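Local coordinates for Alpha/beta hydrolase fold protein (Nakamurella multipartita, PDB 4Y7D) that probably acts as a hydrolase of the alpha/beta hydrolase fold, its natural substrate not established, at residues I64-T74 and Q85-L96. Sequence-based numbering, arbitrary orientation.
Sequences IVVDRPGYFGT and QAELYAALFDAL
Arg68 CD lies at the edge of the Tyr89 ring, near its plane, while one face of the ring lies over the carbonyl O of Gln85, one turn earlier; Val66 CG2 approaches the ring obliquely. Strand 62-66 and helix 82-95 form the first half of a beta-alpha-beta crossover of the alpha/beta hydrolase fold, the helix leading on to parallel strand 101-106; their short axes run 140° apart. The Arg68 guanidinium stands nearly perpendicular to the Tyr89 ring; Tyr89 OH and Gln85 OE1 both lie at its edge, near the guanidinium plane, but only OE1 is bonded; the hydroxyl lies 3.0 Å from Arg68 CD. Arg68 NH2 donates to Gln85 OE1 (3.1 Å), in the amide plane and on a lone pair, though somewhat bent (152° at the hydrogen). The chain, extended at chi2, bends at chi3 (-70°), and chi4 turns NH2 back towards OE1. Arginine suits this buried spot because its other N-H groups are also engaged: NE with His40 O, NH1 with Gly41 O and Asp223 (salt bridge). Tyr89 OH is hydrogen-bonded to Ser112 of helix 110-119, so tyrosine joins an apolar ring to a satisfied polar end.

Back along the strand, towards Ile64, the contact is purely apolar. Val66 CG1 packs on Leu92 CD2 at 3.6 Å, and Leu92 CD2 also lies 4.1 Å from Ile64 CG2; branched side chains on alternate strand residues meet one leucine. Ile64 CD1 and Leu96 CD1 touch tip to tip (4.0 Å). In the loop after the strand, Pro69 offers the CH2 groups of its compact ring: CG meets Leu88 CD2 at 3.7 Å, and CD lies beside the Gln85 amide. Gln85 NE2, also bonded to Gly79 O, donates at 2.9 Å to a water that bridges it to Pro69 O (2.7 Å).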
ATOM      1  N   ILE A  64       3.914  -8.273   8.996  1.00 19.81           N
ATOM      2  CA  ILE A  64       5.085  -8.659   8.285  1.00 20.04           C
ATOM      3  C   ILE A  64       5.164  -7.635   7.150  1.00 19.05           C
ATOM      4  O   ILE A  64       4.415  -7.718   6.204  1.00 18.89           O
ATOM      5  CB  ILE A  64       4.974 -10.123   7.764  1.00 20.75           C
ATOM      6  CG1 ILE A  64       4.811 -11.094   8.946  1.00 22.00           C
ATOM      7  CG2 ILE A  64       6.184 -10.502   6.902  1.00 21.65           C
ATOM      8  CD1 ILE A  64       4.172 -12.408   8.563  1.00 22.27           C
ATOM      9  N   VAL A  65       6.050  -6.653   7.285  1.00 19.78           N
ATOM     10  CA  VAL A  65       6.042  -5.497   6.366  1.00 19.47           C
ATOM     11  C   VAL A  65       7.239  -5.655   5.447  1.00 19.36           C
ATOM     12  O   VAL A  65       8.385  -5.565   5.925  1.00 19.72           O
ATOM     13  CB  VAL A  65       6.239  -4.198   7.169  1.00 21.79           C
ATOM     14  CG1 VAL A  65       6.337  -2.994   6.237  1.00 23.10           C
ATOM     15  CG2 VAL A  65       5.204  -4.059   8.293  1.00 22.19           C
ATOM     16  N   VAL A  66       6.993  -5.981   4.178  1.00 17.66           N
ATOM     17  CA  VAL A  66       8.093  -6.219   3.253  1.00 19.04           C
ATOM     18  C   VAL A  66       8.589  -4.960   2.600  1.00 19.62           C
ATOM     19  O   VAL A  66       7.836  -3.992   2.483  1.00 19.97           O
ATOM     20  CB  VAL A  66       7.678  -7.162   2.086  1.00 19.94           C
ATOM     21  CG1 VAL A  66       7.628  -8.590   2.592  1.00 21.25           C
ATOM     22  CG2 VAL A  66       6.347  -6.746   1.466  1.00 19.10           C
ATOM     23  N   ASP A  67       9.837  -5.012   2.140  1.00 19.68           N
ATOM     24  CA  ASP A  67      10.346  -4.172   1.058  1.00 20.04           C
ATOM     25  C   ASP A  67      10.193  -5.011  -0.213  1.00 20.04           C
ATOM     26  O   ASP A  67      10.783  -6.075  -0.322  1.00 20.15           O
ATOM     27  CB  ASP A  67      11.802  -3.799   1.269  1.00 21.25           C
ATOM     28  CG  ASP A  67      11.998  -2.707   2.280  1.00 23.89           C
ATOM     29  OD1 ASP A  67      11.408  -1.627   2.075  1.00 25.39           O
ATOM     30  OD2 ASP A  67      12.762  -2.882   3.282  1.00 23.21           O
ATOM     31  N   ARG A  68       9.358  -4.580  -1.154  1.00 18.78           N
ATOM     32  CA  ARG A  68       9.217  -5.307  -2.406  1.00 19.30           C
ATOM     33  C   ARG A  68      10.499  -5.207  -3.206  1.00 19.44           C
ATOM     34  O   ARG A  68      11.319  -4.286  -2.986  1.00 20.42           O
ATOM     35  CB  ARG A  68       8.002  -4.843  -3.203  1.00 19.76           C
ATOM     36  CG  ARG A  68       6.684  -5.171  -2.483  1.00 19.31           C
ATOM     37  CD  ARG A  68       5.468  -5.054  -3.390  1.00 19.64           C
ATOM     38  NE  ARG A  68       5.214  -3.644  -3.716  1.00 19.33           N
ATOM     39  CZ  ARG A  68       5.507  -3.086  -4.882  1.00 19.61           C
ATOM     40  NH1 ARG A  68       5.324  -1.798  -5.056  1.00 20.92           N
ATOM     41  NH2 ARG A  68       6.044  -3.810  -5.834  1.00 20.18           N
ATOM     42  N   PRO A  69      10.719  -6.175  -4.086  1.00 19.58           N
ATOM     43  CA  PRO A  69      11.937  -6.159  -4.919  1.00 20.67           C
ATOM     44  C   PRO A  69      12.195  -4.836  -5.612  1.00 21.24           C
ATOM     45  O   PRO A  69      11.266  -4.284  -6.243  1.00 20.74           O
ATOM     46  CB  PRO A  69      11.675  -7.282  -5.901  1.00 20.74           C
ATOM     47  CG  PRO A  69      10.916  -8.293  -5.061  1.00 20.25           C
ATOM     48  CD  PRO A  69       9.960  -7.443  -4.265  1.00 19.93           C
ATOM     49  N   GLY A  70      13.447  -4.370  -5.493  1.00 21.93           N
ATOM     50  CA  GLY A  70      13.869  -3.111  -6.048  1.00 22.46           C
ATOM     51  C   GLY A  70      13.766  -1.945  -5.111  1.00 21.87           C
ATOM     52  O   GLY A  70      14.200  -0.843  -5.466  1.00 22.57           O
ATOM     53  N   TYR A  71      13.172  -2.145  -3.924  1.00 20.40           N
ATOM     54  CA  TYR A  71      13.078  -1.145  -2.930  1.00 20.87           C
ATOM     55  C   TYR A  71      13.974  -1.458  -1.740  1.00 22.02           C
ATOM     56  O   TYR A  71      13.977  -2.576  -1.187  1.00 21.28           O
ATOM     57  CB  TYR A  71      11.656  -1.039  -2.437  1.00 20.58           C
ATOM     58  CG  TYR A  71      10.712  -0.554  -3.504  1.00 20.93           C
ATOM     59  CD1 TYR A  71      10.618   0.801  -3.793  1.00 21.36           C
ATOM     60  CD2 TYR A  71       9.892  -1.436  -4.246  1.00 19.81           C
ATOM     61  CE1 TYR A  71       9.725   1.263  -4.720  1.00 20.70           C
ATOM     62  CE2 TYR A  71       8.990  -0.972  -5.211  1.00 19.65           C
ATOM     63  CZ  TYR A  71       8.899   0.388  -5.419  1.00 20.24           C
ATOM     64  OH  TYR A  71       8.007   0.897  -6.328  1.00 19.75           O
ATOM     65  N   PHE A  72      14.728  -0.442  -1.345  1.00 23.31           N
ATOM     66  CA  PHE A  72      15.697  -0.565  -0.268  0.60 23.74           C
ATOM     67  C   PHE A  72      16.527  -1.834  -0.426  1.00 24.03           C
ATOM     68  O   PHE A  72      17.157  -1.997  -1.452  1.00 24.08           O
ATOM     69  CB  PHE A  72      15.017  -0.458   1.098  0.60 23.82           C
ATOM     70  CG  PHE A  72      14.449   0.919   1.401  0.60 24.89           C
ATOM     71  CD1 PHE A  72      15.123   2.071   1.016  0.60 26.21           C
ATOM     72  CD2 PHE A  72      13.283   1.055   2.158  0.60 24.61           C
ATOM     73  CE1 PHE A  72      14.597   3.328   1.287  0.60 26.96           C
ATOM     74  CE2 PHE A  72      12.780   2.314   2.481  0.60 25.81           C
ATOM     75  CZ  PHE A  72      13.453   3.451   2.050  0.60 26.13           C
ATOM     76  N   GLY A  73      16.526  -2.732   0.583  1.00 22.36           N
ATOM     77  CA  GLY A  73      17.444  -3.865   0.523  1.00 23.23           C
ATOM     78  C   GLY A  73      17.002  -5.113  -0.223  1.00 22.52           C
ATOM     79  O   GLY A  73      17.802  -6.064  -0.332  1.00 23.22           O
ATOM     80  N   THR A  74      15.763  -5.158  -0.706  1.00 21.42           N
ATOM     81  CA  THR A  74      15.299  -6.359  -1.398  1.00 21.56           C
ATOM     82  C   THR A  74      15.757  -6.288  -2.840  1.00 22.84           C
ATOM     83  O   THR A  74      15.340  -5.388  -3.559  1.00 23.21           O
ATOM     84  CB  THR A  74      13.805  -6.557  -1.306  1.00 20.16           C
ATOM     85  OG1 THR A  74      13.387  -6.592   0.076  1.00 19.19           O
ATOM     86  CG2 THR A  74      13.374  -7.810  -1.988  1.00 20.12           C
ATOM     87  N   GLN A  85       6.653 -11.743  -7.445  1.00 20.28           N
ATOM     88  CA  GLN A  85       6.566 -11.160  -6.117  1.00 19.25           C
ATOM     89  C   GLN A  85       5.621 -11.955  -5.227  1.00 19.10           C
ATOM     90  O   GLN A  85       5.951 -12.184  -4.064  1.00 19.41           O
ATOM     91  CB  GLN A  85       6.236  -9.660  -6.206  1.00 19.05           C
ATOM     92  CG  GLN A  85       7.381  -8.927  -6.882  1.00 19.02           C
ATOM     93  CD  GLN A  85       7.297  -7.422  -6.917  1.00 19.72           C
ATOM     94  OE1 GLN A  85       6.385  -6.819  -6.341  1.00 20.00           O
ATOM     95  NE2 GLN A  85       8.312  -6.789  -7.558  1.00 20.59           N
ATOM     96  N   ALA A  86       4.475 -12.398  -5.754  1.00 19.09           N
ATOM     97  CA  ALA A  86       3.599 -13.319  -5.011  1.00 19.23           C
ATOM     98  C   ALA A  86       4.363 -14.597  -4.595  1.00 19.78           C
ATOM     99  O   ALA A  86       4.231 -15.075  -3.442  1.00 19.07           O
ATOM    100  CB  ALA A  86       2.412 -13.696  -5.837  1.00 18.22           C
ATOM    101  N   GLU A  87       5.139 -15.153  -5.520  1.00 20.17           N
ATOM    102  CA  GLU A  87       5.938 -16.347  -5.246  1.00 21.67           C
ATOM    103  C   GLU A  87       6.924 -16.086  -4.135  1.00 20.91           C
ATOM    104  O   GLU A  87       7.124 -16.947  -3.257  1.00 21.49           O
ATOM    105  CB  GLU A  87       6.653 -16.863  -6.487  1.00 24.19           C
ATOM    106  CG  GLU A  87       7.049 -18.329  -6.390  1.00 28.89           C
ATOM    107  CD  GLU A  87       5.844 -19.283  -6.290  1.00 29.66           C
ATOM    108  OE1 GLU A  87       4.783 -19.017  -6.877  1.00 31.77           O
ATOM    109  OE2 GLU A  87       5.993 -20.347  -5.662  1.00 34.37           O
ATOM    110  N   LEU A  88       7.486 -14.891  -4.100  1.00 19.68           N
ATOM    111  CA  LEU A  88       8.394 -14.497  -3.032  1.00 18.86           C
ATOM    112  C   LEU A  88       7.694 -14.411  -1.717  1.00 19.08           C
ATOM    113  O   LEU A  88       8.220 -14.869  -0.727  1.00 19.58           O
ATOM    114  CB  LEU A  88       9.040 -13.133  -3.346  1.00 19.31           C
ATOM    115  CG  LEU A  88      10.074 -12.579  -2.375  1.00 19.49           C
ATOM    116  CD1 LEU A  88      11.291 -13.463  -2.247  1.00 20.55           C
ATOM    117  CD2 LEU A  88      10.508 -11.178  -2.769  1.00 20.03           C
ATOM    118  N   TYR A  89       6.481 -13.863  -1.692  1.00 19.51           N
ATOM    119  CA  TYR A  89       5.757 -13.759  -0.434  1.00 18.88           C
ATOM    120  C   TYR A  89       5.446 -15.142   0.141  1.00 18.68           C
ATOM    121  O   TYR A  89       5.536 -15.389   1.359  1.00 19.16           O
ATOM    122  CB  TYR A  89       4.396 -13.007  -0.584  1.00 18.63           C
ATOM    123  CG  TYR A  89       4.486 -11.627  -1.220  1.00 18.67           C
ATOM    124  CD1 TYR A  89       5.658 -10.861  -1.104  1.00 19.56           C
ATOM    125  CD2 TYR A  89       3.398 -11.096  -1.896  1.00 19.18           C
ATOM    126  CE1 TYR A  89       5.742  -9.596  -1.673  1.00 19.35           C
ATOM    127  CE2 TYR A  89       3.485  -9.842  -2.508  1.00 18.50           C
ATOM    128  CZ  TYR A  89       4.643  -9.115  -2.387  1.00 18.30           C
ATOM    129  OH  TYR A  89       4.773  -7.913  -3.003  1.00 19.90           O
ATOM    130  N   ALA A  90       5.060 -16.061  -0.721  1.00 19.49           N
ATOM    131  CA  ALA A  90       4.763 -17.453  -0.254  1.00 20.18           C
ATOM    132  C   ALA A  90       6.048 -18.089   0.243  1.00 21.63           C
ATOM    133  O   ALA A  90       6.037 -18.817   1.242  1.00 20.64           O
ATOM    134  CB  ALA A  90       4.154 -18.280  -1.398  1.00 21.64           C
ATOM    135  N   ALA A  91       7.151 -17.823  -0.446  1.00 20.65           N
ATOM    136  CA  ALA A  91       8.454 -18.325   0.010  1.00 21.88           C
ATOM    137  C   ALA A  91       8.905 -17.678   1.331  1.00 21.65           C
ATOM    138  O   ALA A  91       9.529 -18.327   2.178  1.00 22.86           O
ATOM    139  CB  ALA A  91       9.497 -18.135  -1.085  1.00 22.55           C
ATOM    140  N   LEU A  92       8.558 -16.414   1.531  1.00 20.14           N
ATOM    141  CA  LEU A  92       8.772 -15.745   2.795  1.00 19.47           C
ATOM    142  C   LEU A  92       7.949 -16.430   3.926  1.00 19.53           C
ATOM    143  O   LEU A  92       8.475 -16.703   4.989  1.00 19.28           O
ATOM    144  CB  LEU A  92       8.377 -14.275   2.659  1.00 18.60           C
ATOM    145  CG  LEU A  92       8.417 -13.449   3.949  1.00 19.61           C
ATOM    146  CD1 LEU A  92       9.735 -13.467   4.704  1.00 19.76           C
ATOM    147  CD2 LEU A  92       7.995 -12.029   3.609  1.00 20.06           C
ATOM    148  N   PHE A  93       6.680 -16.748   3.665  1.00 19.66           N
ATOM    149  CA  PHE A  93       5.855 -17.430   4.650  1.00 20.02           C
ATOM    150  C   PHE A  93       6.515 -18.778   4.977  1.00 20.04           C
ATOM    151  O   PHE A  93       6.646 -19.167   6.122  1.00 21.38           O
ATOM    152  CB  PHE A  93       4.455 -17.685   4.065  1.00 20.16           C
ATOM    153  CG  PHE A  93       3.553 -16.444   3.954  1.00 19.53           C
ATOM    154  CD1 PHE A  93       3.969 -15.168   4.306  1.00 19.34           C
ATOM    155  CD2 PHE A  93       2.248 -16.594   3.474  1.00 20.65           C
ATOM    156  CE1 PHE A  93       3.112 -14.072   4.149  1.00 19.44           C
ATOM    157  CE2 PHE A  93       1.382 -15.536   3.334  1.00 20.81           C
ATOM    158  CZ  PHE A  93       1.818 -14.238   3.655  1.00 19.83           C
ATOM    159  N   ASP A  94       6.985 -19.482   3.952  1.00 21.12           N
ATOM    160  CA  ASP A  94       7.702 -20.755   4.190  1.00 21.16           C
ATOM    161  C   ASP A  94       8.920 -20.526   5.120  1.00 21.31           C
ATOM    162  O   ASP A  94       9.160 -21.305   6.076  1.00 20.20           O
ATOM    163  CB  ASP A  94       8.240 -21.378   2.893  1.00 22.22           C
ATOM    164  CG  ASP A  94       7.165 -21.933   1.975  1.00 23.37           C
ATOM    165  OD1 ASP A  94       6.003 -22.029   2.376  1.00 22.21           O
ATOM    166  OD2 ASP A  94       7.528 -22.288   0.824  1.00 23.50           O
ATOM    167  N   ALA A  95       9.687 -19.469   4.841  1.00 20.11           N
ATOM    168  CA  ALA A  95      10.864 -19.140   5.628  1.00 20.72           C
ATOM    169  C   ALA A  95      10.571 -18.704   7.076  1.00 20.36           C
ATOM    170  O   ALA A  95      11.456 -18.773   7.931  1.00 21.08           O
ATOM    171  CB  ALA A  95      11.750 -18.118   4.917  1.00 20.48           C
ATOM    172  N   LEU A  96       9.338 -18.259   7.331  1.00 20.67           N
ATOM    173  CA  LEU A  96       8.866 -17.969   8.675  1.00 22.05           C
ATOM    174  C   LEU A  96       8.117 -19.119   9.285  1.00 22.90           C
ATOM    175  O   LEU A  96       7.658 -18.966  10.386  1.00 24.29           O
ATOM    176  CB  LEU A  96       7.969 -16.727   8.684  1.00 21.29           C
ATOM    177  CG  LEU A  96       8.628 -15.460   8.089  1.00 21.60           C
ATOM    178  CD1 LEU A  96       7.608 -14.334   7.994  1.00 21.30           C
ATOM    179  CD2 LEU A  96       9.835 -15.059   8.904  1.00 21.85           C
TER
HETATM  180  O   HOH W   1       9.182  -4.017  -7.992  1.00 21.96           O